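Local coordinates for protein precorrin-6Y C5,15-methyltransferase (Decarboxylating) (Geobacter metallireducens, PDB 3E05) that probably methylates and decarboxylates a corrinoid precursor with S-adenosyl-methionine in adenosylcobalamin biosynthesis, this chain being its C-terminal domain, at residues D[27-32]-D[51-56]; D[43-48]-D[101-106]; D[123-128]-D[152-157]. One frame throughout, in Å; residues are numbered along the deposited sequence. Where two conformers were deposited one is given.

Interaction 1. Residues D[27-32]-D[51-56]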
ATOM      1  N   GLU D  27       9.402  11.582  -0.017  1.00 21.00           N
ATOM      2  CA  GLU D  27       7.980  11.564  -0.340  1.00 22.68           C
ATOM      3  C   GLU D  27       7.095  11.904   0.854  1.00 22.96           C
ATOM      4  O   GLU D  27       6.239  12.810   0.771  1.00 24.40           O
ATOM      5  CB  GLU D  27       7.601  10.214  -0.949  1.00 24.91           C
ATOM      6  CG  GLU D  27       8.390   9.865  -2.240  1.00 22.61           C
ATOM      7  CD  GLU D  27       9.771   9.254  -1.996  1.00 28.53           C
ATOM      8  OE1 GLU D  27      10.181   8.991  -0.831  1.00 24.54           O
ATOM      9  OE2 GLU D  27      10.470   9.048  -3.002  1.00 29.10           O
ATOM     10  N   VAL D  28       7.341  11.203   1.962  1.00 20.93           N
ATOM     11  CA  VAL D  28       6.640  11.390   3.231  1.00 24.50           C
ATOM     12  C   VAL D  28       6.912  12.804   3.795  1.00 24.55           C
ATOM     13  O   VAL D  28       6.028  13.436   4.332  1.00 23.33           O
ATOM     14  CB  VAL D  28       7.013  10.262   4.231  1.00 26.44           C
ATOM     15  CG1 VAL D  28       6.729  10.666   5.668  1.00 34.85           C
ATOM     16  CG2 VAL D  28       6.248   8.981   3.885  1.00 29.50           C
ATOM     17  N   ARG D  29       8.132  13.290   3.622  1.00 23.53           N
ATOM     18  CA  ARG D  29       8.483  14.656   4.002  0.50 21.24           C
ATOM     19  C   ARG D  29       7.583  15.672   3.292  1.00 19.85           C
ATOM     20  O   ARG D  29       7.067  16.559   3.916  1.00 23.61           O
ATOM     21  CB  ARG D  29       9.952  14.931   3.670  0.50 22.63           C
ATOM     22  CG  ARG D  29      10.544  16.155   4.355  0.50 25.11           C
ATOM     23  CD  ARG D  29      11.960  16.405   3.829  0.50 20.85           C
ATOM     24  NE  ARG D  29      12.806  15.214   3.914  0.50 10.52           N
ATOM     25  CZ  ARG D  29      13.684  14.840   2.981  0.50 22.65           C
ATOM     26  NH1 ARG D  29      13.845  15.558   1.877  0.50 25.68           N
ATOM     27  NH2 ARG D  29      14.403  13.733   3.141  0.50 29.55           N
ATOM     28  N   ALA D  30       7.430  15.532   1.978  1.00 23.91           N
ATOM     29  CA  ALA D  30       6.564  16.416   1.182  1.00 26.36           C
ATOM     30  C   ALA D  30       5.125  16.391   1.695  1.00 24.79           C
ATOM     31  O   ALA D  30       4.541  17.441   1.931  1.00 24.05           O
ATOM     32  CB  ALA D  30       6.607  16.035  -0.284  1.00 27.35           C
ATOM     33  N   VAL D  31       4.570  15.191   1.912  1.00 22.04           N
ATOM     34  CA  VAL D  31       3.204  15.071   2.462  1.00 22.59           C
ATOM     35  C   VAL D  31       3.108  15.722   3.860  1.00 23.64           C
ATOM     36  O   VAL D  31       2.134  16.417   4.159  1.00 23.27           O
ATOM     37  CB  VAL D  31       2.749  13.579   2.564  1.00 25.06           C
ATOM     38  CG1 VAL D  31       1.291  13.490   3.021  1.00 27.25           C
ATOM     39  CG2 VAL D  31       2.919  12.864   1.219  1.00 21.08           C
ATOM     40  N   THR D  32       4.131  15.519   4.677  1.00 24.05           N
ATOM     41  CA  THR D  32       4.199  16.110   6.043  1.00 25.48           C
ATOM     42  C   THR D  32       4.139  17.651   5.981  1.00 22.32           C
ATOM     43  O   THR D  32       3.333  18.283   6.685  1.00 24.42           O
ATOM     44  CB  THR D  32       5.467  15.632   6.775  1.00 26.50           C
ATOM     45  OG1 THR D  32       5.405  14.220   6.960  1.00 29.11           O
ATOM     46  CG2 THR D  32       5.652  16.299   8.143  1.00 26.42           C
ATOM     47  N   SER D  51      17.699  14.520  11.490  1.00 35.28           N
ATOM     48  CA  SER D  51      18.639  15.136  10.553  1.00 35.54           C
ATOM     49  C   SER D  51      18.179  16.524  10.110  1.00 34.67           C
ATOM     50  O   SER D  51      18.851  17.199   9.314  1.00 34.41           O
ATOM     51  CB  SER D  51      18.836  14.223   9.353  1.00 36.82           C
ATOM     52  OG  SER D  51      19.484  13.040   9.791  1.00 42.43           O
ATOM     53  N   ALA D  52      17.032  16.929  10.646  1.00 33.11           N
ATOM     54  CA  ALA D  52      16.399  18.223  10.384  1.00 34.61           C
ATOM     55  C   ALA D  52      15.923  18.426   8.952  1.00 28.54           C
ATOM     56  O   ALA D  52      15.714  19.560   8.536  1.00 30.85           O
ATOM     57  CB  ALA D  52      17.284  19.424  10.884  1.00 32.34           C
ATOM     58  N   SER D  53      15.674  17.331   8.223  1.00 30.45           N
ATOM     59  CA  SER D  53      15.223  17.433   6.830  1.00 29.36           C
ATOM     60  C   SER D  53      13.869  18.135   6.696  1.00 27.58           C
ATOM     61  O   SER D  53      13.646  18.873   5.736  1.00 26.62           O
ATOM     62  CB  SER D  53      15.208  16.062   6.141  1.00 31.84           C
ATOM     63  OG  SER D  53      14.169  15.244   6.644  1.00 28.90           O
ATOM     64  N   VAL D  54      12.976  17.911   7.662  1.00 22.14           N
ATOM     65  CA  VAL D  54      11.674  18.584   7.701  1.00 28.50           C
ATOM     66  C   VAL D  54      11.882  20.074   7.932  1.00 28.66           C
ATOM     67  O   VAL D  54      11.361  20.893   7.180  1.00 27.33           O
ATOM     68  CB  VAL D  54      10.737  17.993   8.781  1.00 25.93           C
ATOM     69  CG1 VAL D  54       9.371  18.715   8.805  1.00 30.34           C
ATOM     70  CG2 VAL D  54      10.556  16.467   8.547  1.00 26.65           C
ATOM     71  N   SER D  55      12.666  20.408   8.955  1.00 32.23           N
ATOM     72  CA  SER D  55      13.029  21.803   9.268  1.00 29.04           C
ATOM     73  C   SER D  55      13.634  22.520   8.074  1.00 27.56           C
ATOM     74  O   SER D  55      13.290  23.670   7.806  1.00 33.37           O
ATOM     75  CB  SER D  55      14.041  21.835  10.411  1.00 31.04           C
ATOM     76  OG  SER D  55      13.377  21.801  11.648  1.00 30.90           O
ATOM     77  N   ILE D  56      14.503  21.824   7.350  1.00 25.72           N
ATOM     78  CA  ILE D  56      15.241  22.429   6.238  1.00 30.99           C
ATOM     79  C   ILE D  56      14.335  22.749   5.046  1.00 33.76           C
ATOM     80  O   ILE D  56      14.362  23.861   4.520  1.00 29.91           O
ATOM     81  CB  ILE D  56      16.458  21.572   5.841  1.00 32.74           C
ATOM     82  CG1 ILE D  56      17.566  21.737   6.889  1.00 34.45           C
ATOM     83  CG2 ILE D  56      16.976  21.921   4.456  1.00 34.16           C
ATOM     84  CD1 ILE D  56      18.670  20.720   6.755  1.00 32.48           C
TER
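R29, in the conformer described, lays one face of its guanidinium over CB of S53, the residue that opens helix 53-61. NE stands 3.4 Å from S53 CB and 3.1 Å from S53 OG. With CG anti to the backbone N (chi1 -164°), the chain leaves helix 26-35 fully extended as far as CD; a bend at chi3 (-52°) then turns the planar group so that its face comes over the serine CB. The inner part of the same chain packs on V54, with R29 CG 4.2 Å from V54 CG2. One turn further on, T32 CG2 approaches V54 CG1 more loosely, at 4.5 Å. The buried charge is answered mainly outside the two segments: D13 takes NH2 and E57 takes NH1, each in a salt bridge, so the guanidinium is gripped at both terminal nitrogens. On helix 26-35, V31 packs against V31 of the second subunit. A52 sits at the N-cap position of helix 53-61, just after the glycine-rich turn that follows strand 43-47. This strand-loop-helix unit is the hallmark of the Rossmann-like S-adenosyl-methionine-dependent methyltransferase fold, where the loop probably contributes to the cofactor pocket.

Interaction 2. Residues D[43-48]-D[101-106]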
ATOM      1  N   VAL D  43       6.039  30.744  13.030  1.00 34.50           N
ATOM      2  CA  VAL D  43       7.002  30.091  13.892  1.00 33.56           C
ATOM      3  C   VAL D  43       6.656  28.599  13.982  1.00 30.08           C
ATOM      4  O   VAL D  43       5.518  28.245  14.289  1.00 32.02           O
ATOM      5  CB  VAL D  43       7.056  30.731  15.308  1.00 32.16           C
ATOM      6  CG1 VAL D  43       7.910  29.886  16.280  1.00 33.64           C
ATOM      7  CG2 VAL D  43       7.607  32.162  15.222  1.00 36.69           C
ATOM      8  N   MET D  44       7.649  27.757  13.703  1.00 30.42           N
ATOM      9  CA  MET D  44       7.496  26.311  13.740  1.00 30.54           C
ATOM     10  C   MET D  44       8.456  25.674  14.747  1.00 30.38           C
ATOM     11  O   MET D  44       9.629  26.018  14.790  1.00 34.10           O
ATOM     12  CB  MET D  44       7.739  25.748  12.336  1.00 27.02           C
ATOM     13  CG  MET D  44       7.674  24.207  12.204  1.00 29.61           C
ATOM     14  SD  MET D  44       7.822  23.716  10.464  1.00 24.15           S
ATOM     15  CE  MET D  44       8.790  22.248  10.687  1.00 34.40           C
ATOM     16  N   TRP D  45       7.954  24.742  15.560  1.00 29.01           N
ATOM     17  CA  TRP D  45       8.834  23.848  16.318  1.00 28.29           C
ATOM     18  C   TRP D  45       8.967  22.481  15.615  1.00 31.22           C
ATOM     19  O   TRP D  45       7.956  21.906  15.205  1.00 29.66           O
ATOM     20  CB  TRP D  45       8.274  23.597  17.717  1.00 30.91           C
ATOM     21  CG  TRP D  45       8.100  24.797  18.630  1.00 32.32           C
ATOM     22  CD1 TRP D  45       8.570  26.073  18.443  1.00 38.70           C
ATOM     23  CD2 TRP D  45       7.449  24.795  19.904  1.00 33.11           C
ATOM     24  NE1 TRP D  45       8.213  26.873  19.512  1.00 31.84           N
ATOM     25  CE2 TRP D  45       7.544  26.109  20.431  1.00 39.09           C
ATOM     26  CE3 TRP D  45       6.784  23.814  20.648  1.00 33.02           C
ATOM     27  CZ2 TRP D  45       6.991  26.464  21.668  1.00 31.80           C
ATOM     28  CZ3 TRP D  45       6.224  24.175  21.883  1.00 35.46           C
ATOM     29  CH2 TRP D  45       6.339  25.483  22.376  1.00 37.66           C
ATOM     30  N   ASP D  46      10.196  21.975  15.484  1.00 28.46           N
ATOM     31  CA  ASP D  46      10.447  20.628  14.986  1.00 27.21           C
ATOM     32  C   ASP D  46      11.052  19.842  16.160  1.00 31.41           C
ATOM     33  O   ASP D  46      12.258  19.916  16.432  1.00 32.16           O
ATOM     34  CB  ASP D  46      11.365  20.681  13.754  1.00 30.33           C
ATOM     35  CG  ASP D  46      11.762  19.306  13.205  1.00 33.00           C
ATOM     36  OD1 ASP D  46      11.359  18.229  13.722  1.00 32.75           O
ATOM     37  OD2 ASP D  46      12.504  19.312  12.198  1.00 31.89           O
ATOM     38  N   ILE D  47      10.186  19.108  16.861  1.00 27.34           N
ATOM     39  CA  ILE D  47      10.585  18.322  18.028  1.00 30.37           C
ATOM     40  C   ILE D  47      11.093  16.925  17.668  1.00 32.91           C
ATOM     41  O   ILE D  47      10.358  16.116  17.081  1.00 33.98           O
ATOM     42  CB  ILE D  47       9.441  18.234  19.046  1.00 31.77           C
ATOM     43  CG1 ILE D  47       9.041  19.648  19.493  1.00 35.62           C
ATOM     44  CG2 ILE D  47       9.846  17.358  20.255  1.00 33.52           C
ATOM     45  CD1 ILE D  47       7.728  19.718  20.222  1.00 37.34           C
ATOM     46  N   GLY D  48      12.351  16.655  18.022  1.00 31.77           N
ATOM     47  CA  GLY D  48      13.025  15.415  17.651  1.00 29.27           C
ATOM     48  C   GLY D  48      13.433  15.512  16.197  1.00 30.41           C
ATOM     49  O   GLY D  48      13.022  14.690  15.369  1.00 34.21           O
ATOM     50  N   GLU D 101      11.384  19.893  27.969  1.00 47.18           N
ATOM     51  CA  GLU D 101      12.438  20.822  28.396  1.00 52.69           C
ATOM     52  C   GLU D 101      12.958  21.590  27.186  1.00 53.93           C
ATOM     53  O   GLU D 101      13.077  21.031  26.094  1.00 54.99           O
ATOM     54  CB  GLU D 101      13.609  20.086  29.053  1.00 53.13           C
ATOM     55  CG  GLU D 101      13.287  19.366  30.361  1.00 58.49           C
ATOM     56  CD  GLU D 101      14.528  18.777  31.019  1.00 61.31           C
ATOM     57  OE1 GLU D 101      14.673  18.938  32.249  1.00 74.20           O
ATOM     58  OE2 GLU D 101      15.359  18.160  30.312  1.00 66.37           O
ATOM     59  N   GLY D 102      13.248  22.872  27.380  1.00 50.38           N
ATOM     60  CA  GLY D 102      13.757  23.704  26.303  1.00 49.11           C
ATOM     61  C   GLY D 102      12.702  24.346  25.422  1.00 45.58           C
ATOM     62  O   GLY D 102      13.036  25.065  24.484  1.00 47.78           O
ATOM     63  N   LEU D 103      11.430  24.085  25.704  1.00 45.00           N
ATOM     64  CA  LEU D 103      10.349  24.737  24.961  1.00 45.94           C
ATOM     65  C   LEU D 103      10.051  26.127  25.508  1.00 47.83           C
ATOM     66  O   LEU D 103       9.501  26.968  24.802  1.00 46.21           O
ATOM     67  CB  LEU D 103       9.066  23.893  24.975  1.00 42.51           C
ATOM     68  CG  LEU D 103       9.063  22.487  24.367  1.00 43.65           C
ATOM     69  CD1 LEU D 103       7.685  21.863  24.539  1.00 43.16           C
ATOM     70  CD2 LEU D 103       9.459  22.490  22.905  1.00 41.80           C
ATOM     71  N   ASP D 104      10.421  26.360  26.765  1.00 51.71           N
ATOM     72  CA  ASP D 104      10.050  27.593  27.468  1.00 56.32           C
ATOM     73  C   ASP D 104      10.675  28.855  26.874  1.00 53.93           C
ATOM     74  O   ASP D 104      10.014  29.885  26.784  1.00 58.34           O
ATOM     75  CB  ASP D 104      10.360  27.475  28.964  1.00 59.54           C
ATOM     76  CG  ASP D 104       9.571  26.362  29.634  1.00 69.43           C
ATOM     77  OD1 ASP D 104       8.364  26.217  29.337  1.00 71.04           O
ATOM     78  OD2 ASP D 104      10.164  25.628  30.455  1.00 75.69           O
ATOM     79  N   ASP D 105      11.929  28.760  26.445  1.00 53.63           N
ATOM     80  CA  ASP D 105      12.648  29.901  25.873  1.00 52.99           C
ATOM     81  C   ASP D 105      12.266  30.213  24.420  1.00 51.78           C
ATOM     82  O   ASP D 105      12.627  31.276  23.893  1.00 50.48           O
ATOM     83  CB  ASP D 105      14.162  29.681  25.976  1.00 58.42           C
ATOM     84  CG  ASP D 105      14.700  29.913  27.385  1.00 63.98           C
ATOM     85  OD1 ASP D 105      13.937  29.757  28.369  1.00 65.45           O
ATOM     86  OD2 ASP D 105      15.900  30.247  27.510  1.00 69.15           O
ATOM     87  N   LEU D 106      11.542  29.292  23.783  1.00 45.65           N
ATOM     88  CA  LEU D 106      11.102  29.453  22.398  1.00 41.88           C
ATOM     89  C   LEU D 106       9.869  30.347  22.309  1.00 36.59           C
ATOM     90  O   LEU D 106       9.074  30.387  23.250  1.00 38.50           O
ATOM     91  CB  LEU D 106      10.794  28.078  21.787  1.00 39.97           C
ATOM     92  CG  LEU D 106      11.829  26.959  21.898  1.00 40.82           C
ATOM     93  CD1 LEU D 106      11.228  25.686  21.333  1.00 38.50           C
ATOM     94  CD2 LEU D 106      13.117  27.292  21.175  1.00 39.71           C
TER
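Strand 43-47 runs extended past a type I beta turn from L103 to L106, with the CA atoms of W45 and L106 8.6 Å apart. The turn is closed by its own backbone bond, L106 N to L103 O, 3.3 Å. W45 and I47, two residues apart, both point toward it, and the indole does most of the touching. Two leucine methyls rest over one and the same face of the ring system. L106 CD1 lies above the five-membered ring, 3.8 Å from its centroid and 14° off the normal; L103 CD2 takes the six-membered ring, 4.1 Å from the centroid and 27° off the normal. Both are CH-pi contacts. CG of W45 lies anti to the carbonyl carbon (chi1 -61°), which sends the indole out from the strand toward the turn, one face against the two leucines. L106 adds its CB, 3.6 Å from W45 NE1, while the N-H at that corner is spent on a hydrogen bond to P107 O, a link that helps to hold the indole's rotation. L103 CD2 also reaches I47 CD1 at 4.2 Å, so one methyl bridges aromatic and aliphatic neighbours. The carbonyls of L103 and L106 both accept from R131 of helix 121-131, which ties the turn to that helix. Strand 43-47 lies between 66-71 and 111-114 in the 3-2-1-4-5-7-6 sheet, and the loop holding the turn carries the chain from edge strand 92-96 back across both inner strands to 111-114, the crossover behind the reversal between strands 1 and 4 in the class I methyltransferase fold.

Interaction 3. Residues D[123-128]-D[152-157]; sequences EIIDAV and VEFLED
I125 of helix 121-131 points at helix 145-157 and meets F154 and L155 there, in the layer of helices that covers one face of the Rossmann-like methyltransferase sheet. The CA atoms of I125 and F154 are 7.1 Å apart. The isoleucine side chain crosses both partners at about a right angle, and both of its branches touch both partners. CG2, anti to the backbone N, meets L155 CD2 at 4.0 Å and also comes close to F154 CB. The longer branch starts beside the backbone N (chi1 -75°) and carries CD1 to F154 CB, 4.0 Å away, and to L155 CG at the same separation. F154 therefore contributes chiefly its CB: the ring leads away from helix 121-131, and I125 CD1 lies at its edge, near the ring plane, with neither ring face presented to it. L155 does the reverse, for its CA-CB bond points neither at helix 121-131 nor away from it, while its branched end bends in to I125. Beyond that methyl pair L155 continues onto I138, L140 and V162, so it links the two helices to the sheet below. With an alanine in place of I125, both branches would be gone, and F154 CB and L155 CD2 would probably be left facing a gap between the helices. On the far side of helix 145-157, V152 packs against L145 of the third subunit. Next to I125, D126 OD2 accepts a hydrogen bond from H158 NE2, just past the end of the other segment.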
ATOM      1  N   GLU D 123       3.684  14.276  27.621  1.00 39.34           N
ATOM      2  CA  GLU D 123       4.231  15.490  28.190  1.00 41.19           C
ATOM      3  C   GLU D 123       4.517  16.526  27.104  1.00 37.66           C
ATOM      4  O   GLU D 123       4.311  17.724  27.320  1.00 38.09           O
ATOM      5  CB  GLU D 123       5.488  15.174  29.002  1.00 43.04           C
ATOM      6  CG  GLU D 123       5.213  14.302  30.232  1.00 47.91           C
ATOM      7  CD  GLU D 123       5.350  12.792  29.990  1.00 54.31           C
ATOM      8  OE1 GLU D 123       5.439  12.337  28.823  1.00 47.79           O
ATOM      9  OE2 GLU D 123       5.366  12.046  30.995  1.00 58.07           O
ATOM     10  N   ILE D 124       4.958  16.062  25.933  1.00 34.92           N
ATOM     11  CA  ILE D 124       5.191  16.951  24.792  1.00 32.33           C
ATOM     12  C   ILE D 124       3.885  17.528  24.245  1.00 37.06           C
ATOM     13  O   ILE D 124       3.812  18.732  23.988  1.00 35.63           O
ATOM     14  CB  ILE D 124       6.019  16.271  23.671  1.00 33.69           C
ATOM     15  CG1 ILE D 124       7.481  16.157  24.091  1.00 33.71           C
ATOM     16  CG2 ILE D 124       5.919  17.054  22.338  1.00 33.26           C
ATOM     17  CD1 ILE D 124       8.298  15.176  23.250  1.00 36.90           C
ATOM     18  N   ILE D 125       2.865  16.680  24.072  1.00 36.16           N
ATOM     19  CA  ILE D 125       1.574  17.127  23.549  1.00 35.48           C
ATOM     20  C   ILE D 125       0.927  18.143  24.498  1.00 38.72           C
ATOM     21  O   ILE D 125       0.442  19.186  24.055  1.00 37.17           O
ATOM     22  CB  ILE D 125       0.638  15.937  23.152  1.00 35.68           C
ATOM     23  CG1 ILE D 125       1.132  15.325  21.826  1.00 33.82           C
ATOM     24  CG2 ILE D 125      -0.812  16.392  22.966  1.00 33.79           C
ATOM     25  CD1 ILE D 125       0.445  14.021  21.421  1.00 38.79           C
ATOM     26  N   ASP D 126       0.972  17.855  25.801  1.00 37.92           N
ATOM     27  CA  ASP D 126       0.469  18.778  26.824  1.00 41.25           C
ATOM     28  C   ASP D 126       1.150  20.138  26.756  1.00 39.76           C
ATOM     29  O   ASP D 126       0.472  21.167  26.736  1.00 41.60           O
ATOM     30  CB  ASP D 126       0.642  18.186  28.223  1.00 41.27           C
ATOM     31  CG  ASP D 126      -0.393  17.135  28.540  1.00 50.91           C
ATOM     32  OD1 ASP D 126      -0.623  16.879  29.735  1.00 58.70           O
ATOM     33  OD2 ASP D 126      -0.975  16.556  27.597  1.00 58.79           O
ATOM     34  N   ALA D 127       2.484  20.123  26.696  1.00 39.30           N
ATOM     35  CA  ALA D 127       3.287  21.340  26.628  1.00 36.72           C
ATOM     36  C   ALA D 127       3.030  22.137  25.344  1.00 39.61           C
ATOM     37  O   ALA D 127       2.866  23.355  25.400  1.00 35.59           O
ATOM     38  CB  ALA D 127       4.755  21.013  26.785  1.00 36.84           C
ATOM     39  N   VAL D 128       2.969  21.439  24.206  1.00 37.96           N
ATOM     40  CA  VAL D 128       2.630  22.047  22.909  1.00 33.63           C
ATOM     41  C   VAL D 128       1.226  22.655  22.878  1.00 36.50           C
ATOM     42  O   VAL D 128       1.042  23.761  22.359  1.00 38.93           O
ATOM     43  CB  VAL D 128       2.769  21.019  21.729  1.00 35.80           C
ATOM     44  CG1 VAL D 128       2.116  21.554  20.471  1.00 30.10           C
ATOM     45  CG2 VAL D 128       4.218  20.716  21.461  1.00 28.96           C
ATOM     46  N   VAL D 152      -3.092   9.847  18.886  1.00 31.86           N
ATOM     47  CA  VAL D 152      -4.494  10.129  18.599  1.00 34.46           C
ATOM     48  C   VAL D 152      -5.298  10.335  19.894  1.00 35.63           C
ATOM     49  O   VAL D 152      -6.099  11.265  19.983  1.00 36.93           O
ATOM     50  CB  VAL D 152      -5.125   9.061  17.650  1.00 33.56           C
ATOM     51  CG1 VAL D 152      -6.591   9.345  17.402  1.00 34.81           C
ATOM     52  CG2 VAL D 152      -4.384   9.068  16.322  1.00 31.07           C
ATOM     53  N   GLU D 153      -5.039   9.494  20.894  1.00 37.63           N
ATOM     54  CA  GLU D 153      -5.708   9.567  22.194  1.00 41.00           C
ATOM     55  C   GLU D 153      -5.468  10.903  22.920  1.00 38.24           C
ATOM     56  O   GLU D 153      -6.416  11.529  23.387  1.00 40.21           O
ATOM     57  CB  GLU D 153      -5.277   8.388  23.075  1.00 40.39           C
ATOM     58  CG  GLU D 153      -6.020   8.287  24.411  1.00 52.32           C
ATOM     59  CD  GLU D 153      -5.351   7.346  25.405  1.00 52.82           C
ATOM     60  OE1 GLU D 153      -4.795   6.305  24.987  1.00 61.21           O
ATOM     61  OE2 GLU D 153      -5.393   7.647  26.615  1.00 61.80           O
ATOM     62  N   PHE D 154      -4.212  11.335  22.995  1.00 37.56           N
ATOM     63  CA  PHE D 154      -3.851  12.582  23.699  1.00 39.57           C
ATOM     64  C   PHE D 154      -4.344  13.844  23.003  1.00 40.49           C
ATOM     65  O   PHE D 154      -4.806  14.774  23.656  1.00 40.61           O
ATOM     66  CB  PHE D 154      -2.343  12.683  23.947  1.00 39.44           C
ATOM     67  CG  PHE D 154      -1.763  11.516  24.696  1.00 43.44           C
ATOM     68  CD1 PHE D 154      -2.497  10.858  25.689  1.00 43.99           C
ATOM     69  CD2 PHE D 154      -0.467  11.082  24.422  1.00 40.65           C
ATOM     70  CE1 PHE D 154      -1.959   9.772  26.369  1.00 46.40           C
ATOM     71  CE2 PHE D 154       0.086  10.005  25.108  1.00 44.74           C
ATOM     72  CZ  PHE D 154      -0.663   9.346  26.085  1.00 45.52           C
ATOM     73  N   LEU D 155      -4.244  13.870  21.681  1.00 36.39           N
ATOM     74  CA  LEU D 155      -4.720  15.003  20.892  1.00 34.80           C
ATOM     75  C   LEU D 155      -6.241  15.132  20.921  1.00 38.63           C
ATOM     76  O   LEU D 155      -6.772  16.243  20.957  1.00 42.94           O
ATOM     77  CB  LEU D 155      -4.227  14.899  19.440  1.00 34.19           C
ATOM     78  CG  LEU D 155      -2.729  15.104  19.164  1.00 36.70           C
ATOM     79  CD1 LEU D 155      -2.396  14.524  17.814  1.00 34.79           C
ATOM     80  CD2 LEU D 155      -2.300  16.572  19.243  1.00 34.76           C
ATOM     81  N   GLU D 156      -6.944  14.002  20.905  1.00 40.60           N
ATOM     82  CA  GLU D 156      -8.402  14.031  21.030  1.00 43.44           C
ATOM     83  C   GLU D 156      -8.888  14.427  22.427  1.00 43.73           C
ATOM     84  O   GLU D 156      -9.961  15.026  22.562  1.00 47.04           O
ATOM     85  CB  GLU D 156      -9.015  12.717  20.572  1.00 42.45           C
ATOM     86  CG  GLU D 156      -9.013  12.589  19.049  1.00 43.72           C
ATOM     87  CD  GLU D 156      -9.799  11.405  18.553  1.00 50.20           C
ATOM     88  OE1 GLU D 156      -9.999  10.449  19.337  1.00 51.53           O
ATOM     89  OE2 GLU D 156     -10.213  11.435  17.373  1.00 55.68           O
ATOM     90  N   ASP D 157      -8.088  14.104  23.443  1.00 44.93           N
ATOM     91  CA  ASP D 157      -8.328  14.537  24.824  1.00 48.76           C
ATOM     92  C   ASP D 157      -8.294  16.051  24.973  1.00 49.16           C
ATOM     93  O   ASP D 157      -9.006  16.610  25.819  1.00 49.82           O
ATOM     94  CB  ASP D 157      -7.287  13.941  25.777  1.00 50.91           C
ATOM     95  CG  ASP D 157      -7.562  12.497  26.125  1.00 59.18           C
ATOM     96  OD1 ASP D 157      -8.633  11.976  25.736  1.00 64.05           O
ATOM     97  OD2 ASP D 157      -6.692  11.882  26.784  1.00 61.60           O
TER

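Interaction 2 sits between the other two. Its centre is about 17 Å from that of interaction 1, and the two touch where S55 OG lies 2.7 Å from D46 OD2, probably a hydrogen bond, and V54 CG1 meets M44 CE. Toward interaction 3, centres about 15 Å apart, L103 CD1 packs on A127 CB at 3.8 Å, and I47 CD1 rests on I124 and V128. Interactions 1 and 3 do not touch: their centres are about 22 Å apart, their nearest atoms about 13 Å. The loop leading from strand 43-47 into helix 53-61 joins interactions 1 and 2 and probably borders the S-adenosyl-methionine pocket, as in related methyltransferases.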